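Local structure of MutT/nudix family protein (Streptococcus pneumoniae, 4HFQ) at residues L84-L95 with L174-I182; F120-F131 with T144-G155. The protein hydrolyses UDP-X substrates that are precursors of peptidoglycan biosynthesis, acting as a Nudix-family UDP-sugar diphosphatase. All blocks are in the same frame, centred on the assembly; numbering follows the deposited sequence.

Contact 1. Residues L84-L95 with L174-I182; sequences LVRGQGEDSWAL and LPNLSEKRI. With EDO (1,2-ethanediol), chain C; SO4 (sulfate ion), chain G.
Pro-175 lies over the indole of Trp-93, its CG 4.0 Å from the centroid of the five-membered ring and 28° off the normal, a CH-pi contact. The proline CG and CD also meet CD1 of Leu-84, as does CD2 of Leu-177 from the same loop. A single backbone bridge, Trp-93 with Leu-177, fixes this dense part: Trp-93 N donates to Asn-176 O (2.9 Å), and Ser-178 N to Trp-93 O (2.8 Å) from above the carbonyl plane. Farther in, Ile-182 sets CG2 against CA of Ala-94 and CD1 against CD1 of Leu-95 (3.7 Å).

The solvent side is looser and polar. Arg-181, extended from CG to NE, reaches past CB of Ala-94 and forms an end-on salt bridge with the modelled conformer of Glu-90, one of two: NH1 to OE1 (2.9 Å) and NH2 to OE2 (3.0 Å), each oxygen met on its syn side but from well out of the carboxylate plane. A bound ethanediol hydrogen-bonds Ser-178 OG.

The loop 174-182 fastens the hairpin of strands 81-87 and 93-99 to helix 184-194, where Ile-187 touches Leu-174, Leu-177 and Ile-182; Phe-169 of strand 163-170 meets the Trp-93 ring edge-to-face.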
loop_
_atom_site.group_PDB
_atom_site.type_symbol
_atom_site.label_atom_id
_atom_site.label_comp_id
_atom_site.label_asym_id
_atom_site.label_seq_id
_atom_site.Cartn_x
_atom_site.Cartn_y
_atom_site.Cartn_z
ATOM N N LEU A 84 -8.010 3.143 23.312
ATOM C CA LEU A 84 -8.653 3.771 22.164
ATOM C C LEU A 84 -8.800 5.257 22.407
ATOM O O LEU A 84 -8.909 5.720 23.559
ATOM C CB LEU A 84 -10.028 3.159 21.853
ATOM C CG LEU A 84 -10.072 1.684 21.495
ATOM C CD1 LEU A 84 -11.491 1.159 21.417
ATOM C CD2 LEU A 84 -9.347 1.372 20.186
ATOM N N VAL A 85 -8.737 6.027 21.328
ATOM C CA VAL A 85 -8.924 7.469 21.396
ATOM C C VAL A 85 -10.096 7.915 20.556
ATOM O O VAL A 85 -10.462 7.270 19.577
ATOM C CB VAL A 85 -7.637 8.257 21.007
ATOM C CG1 VAL A 85 -6.560 8.042 22.055
ATOM C CG2 VAL A 85 -7.129 7.874 19.612
ATOM N N ARG A 86 -10.708 9.024 20.969
ATOM C CA ARG A 86 -11.820 9.619 20.229
ATOM C C ARG A 86 -11.423 11.015 19.793
ATOM O O ARG A 86 -11.037 11.841 20.618
ATOM C CB ARG A 86 -13.108 9.632 21.082
ATOM C CG ARG A 86 -14.318 10.230 20.372
ATOM C CD ARG A 86 -15.601 10.099 21.193
ATOM N NE ARG A 86 -15.576 10.872 22.439
ATOM C CZ ARG A 86 -15.848 12.171 22.532
ATOM N NH1 ARG A 86 -16.141 12.896 21.453
ATOM N NH2 ARG A 86 -15.809 12.768 23.713
ATOM N N GLY A 87 -11.485 11.258 18.481
ATOM C CA GLY A 87 -11.100 12.565 17.945
ATOM C C GLY A 87 -12.081 13.669 18.298
ATOM O O GLY A 87 -13.280 13.415 18.465
ATOM N N GLN A 88 -11.583 14.894 18.387
ATOM C CA GLN A 88 -12.478 16.059 18.478
ATOM C C GLN A 88 -13.442 16.084 17.299
ATOM O O GLN A 88 -13.062 15.787 16.160
ATOM C CB GLN A 88 -11.690 17.378 18.546
ATOM C CG GLN A 88 -10.787 17.528 19.768
ATOM C CD GLN A 88 -11.504 17.870 21.080
ATOM O OE1 GLN A 88 -10.851 18.069 22.105
ATOM N NE2 GLN A 88 -12.835 17.923 21.064
ATOM N N GLY A 89 -14.706 16.402 17.591
ATOM C CA GLY A 89 -15.749 16.441 16.574
ATOM C C GLY A 89 -16.252 15.091 16.094
ATOM O O GLY A 89 -17.006 15.011 15.120
ATOM N N GLU A 90 -15.841 14.028 16.778
ATOM C CA GLU A 90 -16.206 12.675 16.374
ATOM C C GLU A 90 -16.823 11.890 17.523
ATOM O O GLU A 90 -16.538 12.163 18.685
ATOM C CB GLU A 90 -14.992 11.955 15.771
ATOM C CG GLU A 90 -14.584 12.520 14.415
ATOM C CD GLU A 90 -13.229 12.041 13.925
ATOM O OE1 GLU A 90 -12.474 11.439 14.715
ATOM O OE2 GLU A 90 -12.915 12.295 12.744
ATOM N N ASP A 91 -17.680 10.931 17.186
ATOM C CA ASP A 91 -18.379 10.134 18.181
ATOM C C ASP A 91 -17.794 8.735 18.366
ATOM O O ASP A 91 -18.204 8.000 19.262
ATOM C CB ASP A 91 -19.865 10.042 17.829
ATOM C CG ASP A 91 -20.135 9.173 16.611
ATOM O OD1 ASP A 91 -19.375 9.224 15.621
ATOM O OD2 ASP A 91 -21.130 8.421 16.634
ATOM N N SER A 92 -16.824 8.374 17.526
ATOM C CA SER A 92 -16.324 7.005 17.503
ATOM C C SER A 92 -14.828 6.911 17.814
ATOM O O SER A 92 -14.128 7.923 17.848
ATOM C CB SER A 92 -16.632 6.349 16.162
ATOM O OG SER A 92 -16.066 7.119 15.135
ATOM N N TRP A 93 -14.362 5.685 18.013
ATOM C CA TRP A 93 -13.077 5.435 18.639
ATOM C C TRP A 93 -12.184 4.665 17.717
ATOM O O TRP A 93 -12.650 3.851 16.924
ATOM C CB TRP A 93 -13.301 4.609 19.901
ATOM C CG TRP A 93 -14.104 5.336 20.958
ATOM C CD1 TRP A 93 -15.485 5.491 21.025
ATOM C CD2 TRP A 93 -13.575 6.005 22.140
ATOM N NE1 TRP A 93 -15.833 6.220 22.139
ATOM C CE2 TRP A 93 -14.733 6.543 22.860
ATOM C CE3 TRP A 93 -12.305 6.192 22.662
ATOM C CZ2 TRP A 93 -14.589 7.243 24.046
ATOM C CZ3 TRP A 93 -12.170 6.913 23.852
ATOM C CH2 TRP A 93 -13.294 7.415 24.530
ATOM N N ALA A 94 -10.873 4.876 17.862
ATOM C CA ALA A 94 -9.890 4.096 17.079
ATOM C C ALA A 94 -8.609 3.921 17.864
ATOM O O ALA A 94 -8.380 4.592 18.870
ATOM C CB ALA A 94 -9.588 4.774 15.742
ATOM N N LEU A 95 -7.737 3.031 17.378
ATOM C CA LEU A 95 -6.388 2.928 17.944
ATOM C C LEU A 95 -5.644 4.223 17.626
ATOM O O LEU A 95 -5.861 4.803 16.542
ATOM C CB LEU A 95 -5.608 1.764 17.314
ATOM C CG LEU A 95 -6.199 0.360 17.416
ATOM C CD1 LEU A 95 -5.398 -0.615 16.569
ATOM C CD2 LEU A 95 -6.184 -0.117 18.862
ATOM N N LEU A 174 -16.153 -3.360 23.513
ATOM C CA LEU A 174 -15.654 -2.307 22.632
ATOM C C LEU A 174 -16.720 -1.263 22.371
ATOM O O LEU A 174 -17.915 -1.595 22.283
ATOM C CB LEU A 174 -15.158 -2.884 21.303
ATOM C CG LEU A 174 -13.963 -3.837 21.381
ATOM C CD1 LEU A 174 -13.751 -4.560 20.051
ATOM C CD2 LEU A 174 -12.682 -3.132 21.818
ATOM N N PRO A 175 -16.303 0.007 22.239
ATOM C CA PRO A 175 -17.226 1.076 21.953
ATOM C C PRO A 175 -17.510 1.149 20.443
ATOM O O PRO A 175 -17.084 0.274 19.682
ATOM C CB PRO A 175 -16.445 2.310 22.402
ATOM C CG PRO A 175 -15.029 1.973 22.022
ATOM C CD PRO A 175 -14.903 0.498 22.277
ATOM N N ASN A 176 -18.243 2.172 20.014
ATOM C CA ASN A 176 -18.475 2.372 18.587
ATOM C C ASN A 176 -17.203 2.876 17.913
ATOM O O ASN A 176 -16.667 3.934 18.235
ATOM C CB ASN A 176 -19.654 3.299 18.313
ATOM C CG ASN A 176 -19.471 4.664 18.922
ATOM O OD1 ASN A 176 -19.606 5.680 18.243
ATOM N ND2 ASN A 176 -19.169 4.698 20.210
ATOM N N LEU A 177 -16.750 2.077 16.967
ATOM C CA LEU A 177 -15.455 2.250 16.322
ATOM C C LEU A 177 -15.530 3.102 15.081
ATOM O O LEU A 177 -16.530 3.100 14.358
ATOM C CB LEU A 177 -14.887 0.893 15.949
ATOM C CG LEU A 177 -14.658 -0.074 17.110
ATOM C CD1 LEU A 177 -14.221 -1.433 16.620
ATOM C CD2 LEU A 177 -13.653 0.493 18.097
ATOM N N SER A 178 -14.453 3.838 14.836
ATOM C CA SER A 178 -14.285 4.585 13.596
ATOM C C SER A 178 -13.766 3.579 12.572
ATOM O O SER A 178 -12.558 3.346 12.461
ATOM C CB SER A 178 -13.279 5.709 13.820
ATOM O OG SER A 178 -13.054 6.436 12.620
ATOM N N GLU A 179 -14.679 2.959 11.834
ATOM C CA GLU A 179 -14.371 1.770 11.066
ATOM C C GLU A 179 -13.380 1.997 9.924
ATOM O O GLU A 179 -12.658 1.071 9.561
ATOM C CB GLU A 179 -15.643 1.106 10.553
ATOM C CG GLU A 179 -16.438 0.454 11.682
ATOM C CD GLU A 179 -17.633 -0.333 11.206
ATOM O OE1 GLU A 179 -18.552 0.295 10.652
ATOM O OE2 GLU A 179 -17.658 -1.576 11.402
ATOM N N LYS A 180 -13.315 3.217 9.393
ATOM C CA LYS A 180 -12.333 3.519 8.344
ATOM C C LYS A 180 -10.922 3.491 8.905
ATOM O O LYS A 180 -9.958 3.377 8.137
ATOM C CB LYS A 180 -12.628 4.876 7.696
ATOM C CG LYS A 180 -13.995 4.978 7.018
ATOM C CD LYS A 180 -14.059 4.221 5.705
ATOM C CE LYS A 180 -15.468 4.340 5.138
ATOM N NZ LYS A 180 -15.519 4.121 3.671
ATOM N N ARG A 181 -10.801 3.547 10.235
ATOM C CA ARG A 181 -9.504 3.511 10.930
ATOM C C ARG A 181 -9.188 2.182 11.590
ATOM O O ARG A 181 -8.026 1.747 11.584
ATOM C CB ARG A 181 -9.417 4.631 11.968
ATOM C CG ARG A 181 -9.564 6.001 11.345
ATOM C CD ARG A 181 -9.630 7.110 12.373
ATOM N NE ARG A 181 -10.050 8.323 11.691
ATOM C CZ ARG A 181 -10.602 9.374 12.278
ATOM N NH1 ARG A 181 -10.770 9.387 13.590
ATOM N NH2 ARG A 181 -10.958 10.431 11.555
ATOM N N ILE A 182 -10.204 1.522 12.151
ATOM C CA ILE A 182 -10.034 0.206 12.742
ATOM C C ILE A 182 -11.401 -0.434 12.883
ATOM O O ILE A 182 -12.377 0.264 13.187
ATOM C CB ILE A 182 -9.289 0.256 14.116
ATOM C CG1 ILE A 182 -8.593 -1.077 14.411
ATOM C CG2 ILE A 182 -10.219 0.707 15.257
ATOM C CD1 ILE A 182 -7.409 -1.405 13.509
HETATM C C1 EDO C . -16.786 5.629 11.123
HETATM O O1 EDO C . -17.276 4.315 11.440
HETATM C C2 EDO C . -15.817 5.589 9.943
HETATM O O2 EDO C . -14.470 5.932 10.316
HETATM S S SO4 G . -17.412 16.035 22.997
HETATM O O1 SO4 G . -17.291 17.297 22.262
HETATM O O2 SO4 G . -17.977 15.040 22.053
HETATM O O3 SO4 G . -16.107 15.594 23.555
HETATM O O4 SO4 G . -18.320 16.355 24.112
#

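Contact 2. Residues F120-F131 with T144-G155; sequences FKAKVERLLAVF and TKFVFGCKLLDG
Phe-131 and Lys-145 form a reciprocal backbone pair, N to O at 2.8 Å both from Phe-131 N to Lys-145 O and from Lys-145 N to Phe-131 O. Lys-123 and Lys-151 pair likewise in the other half of this antiparallel ladder. Two classic beta bulges interrupt it: Gly-149 O receives Glu-125 N at 2.8 Å and, weakly, Arg-126 N, while Val-147 O does the same for Leu-128 N and, weakly, Ala-129 N. Each inserts one extra residue in 120-131, and the strands run at 148° to each other; a third shift, near Phe-120 and Gly-155, puts its extra residue in 144-155.

On the face of Leu-127 and Phe-148, the leucine has CG anti to its N (chi1 177°), which carries CD1 over the Phe-148 ring, 4.1 Å from its centroid; the same methyl meets the edge of Phe-146. CG1 of Val-124 adds to Phe-148 at CD1 (3.8 Å). On the other face CG2 of Val-147 lies 3.8 Å from CE2 of Phe-131. Toward the outer end the Phe-120 ring is sandwiched between Leu-152 CD1 and the backbone of Gly-155, with Leu-153 O at its edge.

Helix 106-118 covers Ala-122, Val-124, Phe-148 and Leu-152, and helix 184-194 covers Leu-128, Phe-131 and Val-147, as in the alpha/beta/alpha sandwich of Nudix domains. Strand 69-78 flanks 143-153, and Phe-146 meets Phe-146 of the second subunit.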
loop_
_atom_site.group_PDB
_atom_site.type_symbol
_atom_site.label_atom_id
_atom_site.label_comp_id
_atom_site.label_asym_id
_atom_site.label_seq_id
_atom_site.Cartn_x
_atom_site.Cartn_y
_atom_site.Cartn_z
ATOM N N PHE A 120 1.728 10.562 25.867
ATOM C CA PHE A 120 2.738 9.653 26.412
ATOM C C PHE A 120 3.899 9.343 25.481
ATOM O O PHE A 120 3.720 9.175 24.265
ATOM C CB PHE A 120 2.095 8.336 26.809
ATOM C CG PHE A 120 1.255 8.427 28.049
ATOM C CD1 PHE A 120 -0.067 8.837 27.977
ATOM C CD2 PHE A 120 1.792 8.098 29.288
ATOM C CE1 PHE A 120 -0.845 8.930 29.120
ATOM C CE2 PHE A 120 1.015 8.186 30.442
ATOM C CZ PHE A 120 -0.303 8.598 30.351
ATOM N N LYS A 121 5.091 9.265 26.063
ATOM C CA LYS A 121 6.229 8.625 25.407
ATOM C C LYS A 121 5.901 7.143 25.349
ATOM O O LYS A 121 5.067 6.659 26.119
ATOM C CB LYS A 121 7.506 8.829 26.220
ATOM C CG LYS A 121 7.839 10.281 26.531
ATOM C CD LYS A 121 8.470 11.001 25.356
ATOM C CE LYS A 121 9.369 12.113 25.870
ATOM N NZ LYS A 121 9.716 13.081 24.797
ATOM N N ALA A 122 6.526 6.420 24.426
ATOM C CA ALA A 122 6.221 5.007 24.266
ATOM C C ALA A 122 7.400 4.241 23.696
ATOM O O ALA A 122 8.394 4.834 23.291
ATOM C CB ALA A 122 5.006 4.829 23.348
ATOM N N LYS A 123 7.263 2.918 23.677
ATOM C CA LYS A 123 8.221 1.989 23.107
ATOM C C LYS A 123 7.444 1.156 22.089
ATOM O O LYS A 123 6.307 0.778 22.365
ATOM C CB LYS A 123 8.764 1.077 24.216
ATOM C CG LYS A 123 9.500 -0.163 23.742
ATOM C CD LYS A 123 9.904 -1.046 24.914
ATOM C CE LYS A 123 10.250 -2.452 24.447
ATOM N NZ LYS A 123 11.225 -2.461 23.323
ATOM N N VAL A 124 8.044 0.902 20.925
ATOM C CA VAL A 124 7.520 -0.094 19.978
ATOM C C VAL A 124 8.103 -1.444 20.346
ATOM O O VAL A 124 9.322 -1.620 20.372
ATOM C CB VAL A 124 7.867 0.237 18.508
ATOM C CG1 VAL A 124 7.457 -0.914 17.586
ATOM C CG2 VAL A 124 7.218 1.555 18.110
ATOM N N GLU A 125 7.216 -2.398 20.614
ATOM C CA GLU A 125 7.618 -3.751 20.975
ATOM C C GLU A 125 7.670 -4.714 19.787
ATOM O O GLU A 125 8.575 -5.537 19.707
ATOM C CB GLU A 125 6.704 -4.299 22.078
ATOM C CG GLU A 125 6.738 -3.449 23.347
ATOM C CD GLU A 125 5.756 -3.907 24.419
ATOM O OE1 GLU A 125 4.542 -4.013 24.133
ATOM O OE2 GLU A 125 6.197 -4.118 25.581
ATOM N N ARG A 126 6.697 -4.627 18.878
ATOM C CA ARG A 126 6.679 -5.507 17.702
ATOM C C ARG A 126 5.648 -4.999 16.714
ATOM O O ARG A 126 4.809 -4.167 17.051
ATOM C CB ARG A 126 6.378 -6.967 18.093
ATOM C CG ARG A 126 4.990 -7.166 18.684
ATOM C CD ARG A 126 4.721 -8.613 19.098
ATOM N NE ARG A 126 4.518 -9.483 17.939
ATOM C CZ ARG A 126 3.698 -10.536 17.917
ATOM N NH1 ARG A 126 2.962 -10.841 18.979
ATOM N NH2 ARG A 126 3.603 -11.263 16.818
ATOM N N LEU A 127 5.724 -5.505 15.492
ATOM C CA LEU A 127 4.684 -5.271 14.501
ATOM C C LEU A 127 3.693 -6.430 14.597
ATOM O O LEU A 127 4.095 -7.599 14.467
ATOM C CB LEU A 127 5.296 -5.187 13.101
ATOM C CG LEU A 127 4.347 -5.024 11.908
ATOM C CD1 LEU A 127 3.575 -3.723 12.012
ATOM C CD2 LEU A 127 5.167 -5.066 10.626
ATOM N N LEU A 128 2.414 -6.131 14.844
ATOM C CA LEU A 128 1.394 -7.179 14.975
ATOM C C LEU A 128 0.735 -7.529 13.646
ATOM O O LEU A 128 0.352 -8.682 13.423
ATOM C CB LEU A 128 0.320 -6.792 15.992
ATOM C CG LEU A 128 0.824 -6.542 17.417
ATOM C CD1 LEU A 128 -0.284 -5.872 18.196
ATOM C CD2 LEU A 128 1.244 -7.825 18.115
ATOM N N ALA A 129 0.545 -6.530 12.775
ATOM C CA ALA A 129 -0.207 -6.745 11.544
ATOM C C ALA A 129 0.150 -5.706 10.537
ATOM O O ALA A 129 0.457 -4.556 10.892
ATOM C CB ALA A 129 -1.707 -6.667 11.803
ATOM N N VAL A 130 0.034 -6.096 9.263
ATOM C CA VAL A 130 -0.063 -5.108 8.177
ATOM C C VAL A 130 -1.358 -5.424 7.431
ATOM O O VAL A 130 -1.450 -6.444 6.743
ATOM C CB VAL A 130 1.141 -5.135 7.206
ATOM C CG1 VAL A 130 0.998 -4.017 6.179
ATOM C CG2 VAL A 130 2.451 -4.968 7.960
ATOM N N PHE A 131 -2.375 -4.587 7.645
ATOM C CA PHE A 131 -3.689 -4.765 7.017
ATOM C C PHE A 131 -3.815 -3.992 5.704
ATOM O O PHE A 131 -3.303 -2.873 5.565
ATOM C CB PHE A 131 -4.812 -4.261 7.940
ATOM C CG PHE A 131 -4.996 -5.044 9.212
ATOM C CD1 PHE A 131 -5.378 -6.374 9.184
ATOM C CD2 PHE A 131 -4.831 -4.418 10.439
ATOM C CE1 PHE A 131 -5.597 -7.075 10.372
ATOM C CE2 PHE A 131 -5.044 -5.114 11.626
ATOM C CZ PHE A 131 -5.424 -6.442 11.586
ATOM N N THR A 144 -1.687 0.646 3.386
ATOM C CA THR A 144 -1.074 -0.413 4.202
ATOM C C THR A 144 -1.101 0.077 5.647
ATOM O O THR A 144 -0.430 1.051 6.004
ATOM C CB THR A 144 0.385 -0.708 3.783
ATOM O OG1 THR A 144 1.164 0.483 3.910
ATOM C CG2 THR A 144 0.447 -1.185 2.320
ATOM N N LYS A 145 -1.891 -0.616 6.462
ATOM C CA LYS A 145 -2.131 -0.196 7.831
ATOM C C LYS A 145 -1.268 -1.044 8.769
ATOM O O LYS A 145 -1.546 -2.227 9.003
ATOM C CB LYS A 145 -3.629 -0.318 8.121
ATOM C CG LYS A 145 -4.027 0.006 9.571
ATOM C CD LYS A 145 -5.550 -0.126 9.747
ATOM C CE LYS A 145 -6.348 0.941 9.011
ATOM N NZ LYS A 145 -6.216 2.308 9.602
ATOM N N PHE A 146 -0.181 -0.439 9.235
ATOM C CA PHE A 146 0.748 -1.092 10.180
ATOM C C PHE A 146 0.151 -0.942 11.571
ATOM O O PHE A 146 -0.201 0.167 11.974
ATOM C CB PHE A 146 2.087 -0.356 10.199
ATOM C CG PHE A 146 2.892 -0.469 8.939
ATOM C CD1 PHE A 146 2.658 0.383 7.875
ATOM C CD2 PHE A 146 3.917 -1.409 8.833
ATOM C CE1 PHE A 146 3.417 0.310 6.714
ATOM C CE2 PHE A 146 4.678 -1.498 7.671
ATOM C CZ PHE A 146 4.410 -0.659 6.604
ATOM N N VAL A 147 0.056 -2.042 12.306
ATOM C CA VAL A 147 -0.364 -1.968 13.707
ATOM C C VAL A 147 0.775 -2.490 14.568
ATOM O O VAL A 147 1.120 -3.679 14.500
ATOM C CB VAL A 147 -1.647 -2.765 13.982
ATOM C CG1 VAL A 147 -2.078 -2.509 15.416
ATOM C CG2 VAL A 147 -2.750 -2.372 12.999
ATOM N N PHE A 148 1.368 -1.579 15.343
ATOM C CA PHE A 148 2.502 -1.876 16.197
ATOM C C PHE A 148 2.048 -2.106 17.624
ATOM O O PHE A 148 1.282 -1.314 18.174
ATOM C CB PHE A 148 3.479 -0.699 16.209
ATOM C CG PHE A 148 4.138 -0.433 14.878
ATOM C CD1 PHE A 148 5.270 -1.143 14.498
ATOM C CD2 PHE A 148 3.637 0.547 14.029
ATOM C CE1 PHE A 148 5.898 -0.882 13.278
ATOM C CE2 PHE A 148 4.265 0.822 12.817
ATOM C CZ PHE A 148 5.387 0.103 12.448
ATOM N N GLY A 149 2.511 -3.194 18.227
ATOM C CA GLY A 149 2.332 -3.365 19.679
ATOM C C GLY A 149 3.289 -2.442 20.404
ATOM O O GLY A 149 4.504 -2.505 20.152
ATOM N N CYS A 150 2.750 -1.583 21.274
ATOM C CA CYS A 150 3.537 -0.552 21.966
ATOM C C CYS A 150 3.246 -0.528 23.454
ATOM O O CYS A 150 2.180 -0.934 23.895
ATOM C CB CYS A 150 3.275 0.851 21.400
ATOM S SG CYS A 150 3.524 1.036 19.632
ATOM N N LYS A 151 4.226 -0.044 24.206
ATOM C CA LYS A 151 4.082 0.145 25.645
ATOM C C LYS A 151 4.252 1.626 25.957
ATOM O O LYS A 151 5.173 2.266 25.443
ATOM C CB LYS A 151 5.133 -0.697 26.365
ATOM C CG LYS A 151 5.223 -0.456 27.869
ATOM C CD LYS A 151 6.312 -1.306 28.497
ATOM C CE LYS A 151 6.474 -0.945 29.968
ATOM N NZ LYS A 151 7.288 -1.931 30.735
ATOM N N LEU A 152 3.355 2.183 26.777
ATOM C CA LEU A 152 3.440 3.588 27.177
ATOM C C LEU A 152 4.467 3.759 28.292
ATOM O O LEU A 152 4.632 2.866 29.122
ATOM C CB LEU A 152 2.070 4.144 27.596
ATOM C CG LEU A 152 0.984 4.134 26.510
ATOM C CD1 LEU A 152 -0.302 4.771 27.018
ATOM C CD2 LEU A 152 1.456 4.845 25.253
ATOM N N LEU A 153 5.188 4.876 28.246
ATOM C CA LEU A 153 6.205 5.214 29.250
ATOM C C LEU A 153 5.738 6.446 30.049
ATOM O O LEU A 153 4.615 6.454 30.544
ATOM C CB LEU A 153 7.586 5.391 28.586
ATOM C CG LEU A 153 8.069 4.271 27.650
ATOM C CD1 LEU A 153 9.292 4.681 26.837
ATOM C CD2 LEU A 153 8.331 2.970 28.406
ATOM N N ASP A 154 6.557 7.488 30.164
ATOM C CA ASP A 154 6.154 8.687 30.910
ATOM C C ASP A 154 5.185 9.572 30.138
ATOM O O ASP A 154 5.241 9.651 28.915
ATOM C CB ASP A 154 7.369 9.533 31.307
ATOM C CG ASP A 154 8.295 8.819 32.276
ATOM O OD1 ASP A 154 7.813 8.263 33.285
ATOM O OD2 ASP A 154 9.520 8.828 32.030
ATOM N N GLY A 155 4.310 10.252 30.871
ATOM C CA GLY A 155 3.423 11.251 30.304
ATOM C C GLY A 155 2.081 11.318 31.003
ATOM O O GLY A 155 1.916 10.828 32.130
#

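How the contacts relate
From the N terminus, the helices up to residue 59 precede the sheet that both contacts share. The chain then runs through strand 69-78 into residues 84-95, the first half of contact 1. Helix 106-118 leads to strand 120-132, and after a short helical connection strand 143-153 returns to close the small loop of contact 2. Only after strand 163-170 does the loop 174-182 come back to close contact 1, so the shorter loop lies wholly within the longer one. Their centres are about 17 Å apart, yet they touch: Lys-145 NZ, salt-bridged to Asp-71, probably bonds Arg-181 O, and Leu-95 packs on Val-147. Strand 69-78 stands between the two parts of the sheet.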